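Local structure of DNA gyrase, B subunit, truncated (Myxococcus xanthus, 3CWV) at residues V26-Y29 against G30-L34. The protein is a GyrB-family subunit that probably takes part in the ATP-dependent breakage, passage and rejoining of double-stranded DNA by a type II topoisomerase. Residues are numbered along the deposited sequence; the frame is centred on the assembly and turned at random.
Sequences VGEY and GLHHL
Tyr29 and His33 stack one turn apart in the first turns of helix 28-47, in the N-terminal GHKL (Bergerat-fold) domain; in GyrB relatives the equivalent helix carries the N box of the ATP site. The rings form an offset stack, centroids 3.9 Å apart and planes 26° from parallel. CE1 of His33 lies over one face of the tyrosine, nearer its rim than its middle, and comes within 3.2 Å of Tyr29 CZ. A chi1 of 171° turns CG of Tyr29 away from its own N and beside the carbonyl carbon, which brings the ring against the imidazole.

Gly27 is the N-cap; Gly27 O accepts from Leu31 N at 3.1 Å, closing the first turn, while Asp25 OD1 accepts from Gly27 N and Gly30 N. The tightly packed side is that of Leu31, His32 and Leu34: the side chains of Leu31 and Leu34 pack against Pro159 of strand 151-159, Leu34 also against Phe157, and His32 meets Phe169 edge-to-face. Glu28 and Tyr29 are exposed, yet Glu28 OE1 is tied by a salt bridge to Arg173 of helix 171-184, which also touches His32.

His33 grips the carbonyl of Tyr29 twice: its backbone N donates to Tyr29 O at 2.9 Å, and its ring ND1 also donates to Tyr29 O, at 2.8 Å but bent (136° at the hydrogen), from well above the carbonyl plane.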
loop_
_atom_site.group_PDB
_atom_site.type_symbol
_atom_site.label_atom_id
_atom_site.label_comp_id
_atom_site.label_asym_id
_atom_site.label_seq_id
_atom_site.Cartn_x
_atom_site.Cartn_y
_atom_site.Cartn_z
ATOM N N VAL A 26 13.445 9.064 -14.857
ATOM C CA VAL A 26 14.358 9.786 -13.958
ATOM C C VAL A 26 13.952 11.242 -13.706
ATOM O O VAL A 26 14.795 12.087 -13.351
ATOM C CB VAL A 26 15.862 9.677 -14.399
ATOM C CG1 VAL A 26 16.336 8.216 -14.380
ATOM C CG2 VAL A 26 16.114 10.342 -15.775
ATOM N N GLY A 27 12.657 11.509 -13.850
ATOM C CA GLY A 27 12.066 12.779 -13.449
ATOM C C GLY A 27 11.339 12.660 -12.115
ATOM O O GLY A 27 11.686 11.818 -11.261
ATOM N N GLU A 28 10.315 13.485 -11.935
ATOM C CA GLU A 28 9.603 13.542 -10.652
ATOM C C GLU A 28 8.828 12.245 -10.280
ATOM O O GLU A 28 8.749 11.875 -9.101
ATOM C CB GLU A 28 8.724 14.805 -10.596
ATOM C CG GLU A 28 7.277 14.610 -10.911
ATOM C CD GLU A 28 6.408 15.376 -9.937
ATOM O OE1 GLU A 28 5.190 15.483 -10.180
ATOM O OE2 GLU A 28 6.950 15.868 -8.915
ATOM N N TYR A 29 8.303 11.531 -11.271
ATOM C CA TYR A 29 7.628 10.242 -11.004
ATOM C C TYR A 29 8.613 9.194 -10.428
ATOM O O TYR A 29 8.329 8.565 -9.407
ATOM C CB TYR A 29 6.985 9.738 -12.311
ATOM C CG TYR A 29 6.404 8.325 -12.341
ATOM C CD1 TYR A 29 5.021 8.116 -12.204
ATOM C CD2 TYR A 29 7.219 7.211 -12.591
ATOM C CE1 TYR A 29 4.472 6.827 -12.270
ATOM C CE2 TYR A 29 6.678 5.928 -12.662
ATOM C CZ TYR A 29 5.312 5.743 -12.506
ATOM O OH TYR A 29 4.793 4.466 -12.564
ATOM N N GLY A 30 9.755 8.999 -11.098
ATOM C CA GLY A 30 10.717 7.994 -10.659
ATOM C C GLY A 30 11.318 8.338 -9.321
ATOM O O GLY A 30 11.561 7.450 -8.483
ATOM N N LEU A 31 11.573 9.633 -9.119
ATOM C CA LEU A 31 12.075 10.123 -7.834
ATOM C C LEU A 31 11.147 9.718 -6.709
ATOM O O LEU A 31 11.604 9.225 -5.691
ATOM C CB LEU A 31 12.171 11.658 -7.824
ATOM C CG LEU A 31 12.661 12.250 -6.504
ATOM C CD1 LEU A 31 14.163 11.966 -6.294
ATOM C CD2 LEU A 31 12.348 13.773 -6.409
ATOM N N HIS A 32 9.841 9.956 -6.887
ATOM C CA HIS A 32 8.877 9.598 -5.841
ATOM C C HIS A 32 8.740 8.081 -5.686
ATOM O O HIS A 32 8.540 7.572 -4.582
ATOM C CB HIS A 32 7.531 10.256 -6.103
ATOM C CG HIS A 32 7.581 11.734 -5.882
ATOM N ND1 HIS A 32 7.286 12.318 -4.668
ATOM C CD2 HIS A 32 8.026 12.729 -6.680
ATOM C CE1 HIS A 32 7.491 13.624 -4.749
ATOM N NE2 HIS A 32 7.936 13.900 -5.965
ATOM N N HIS A 33 8.874 7.367 -6.792
ATOM C CA HIS A 33 8.874 5.890 -6.728
ATOM C C HIS A 33 9.926 5.273 -5.835
ATOM O O HIS A 33 9.685 4.253 -5.209
ATOM C CB HIS A 33 8.869 5.292 -8.115
ATOM C CG HIS A 33 7.486 5.208 -8.672
ATOM N ND1 HIS A 33 6.694 6.326 -8.834
ATOM C CD2 HIS A 33 6.708 4.146 -8.979
ATOM C CE1 HIS A 33 5.504 5.957 -9.276
ATOM N NE2 HIS A 33 5.492 4.640 -9.386
ATOM N N LEU A 34 11.068 5.927 -5.704
ATOM C CA LEU A 34 12.073 5.432 -4.775
ATOM C C LEU A 34 11.516 5.349 -3.368
ATOM O O LEU A 34 11.814 4.404 -2.617
ATOM C CB LEU A 34 13.316 6.335 -4.800
ATOM C CG LEU A 34 14.007 6.559 -6.148
ATOM C CD1 LEU A 34 15.262 7.394 -5.847
ATOM C CD2 LEU A 34 14.400 5.249 -6.848
#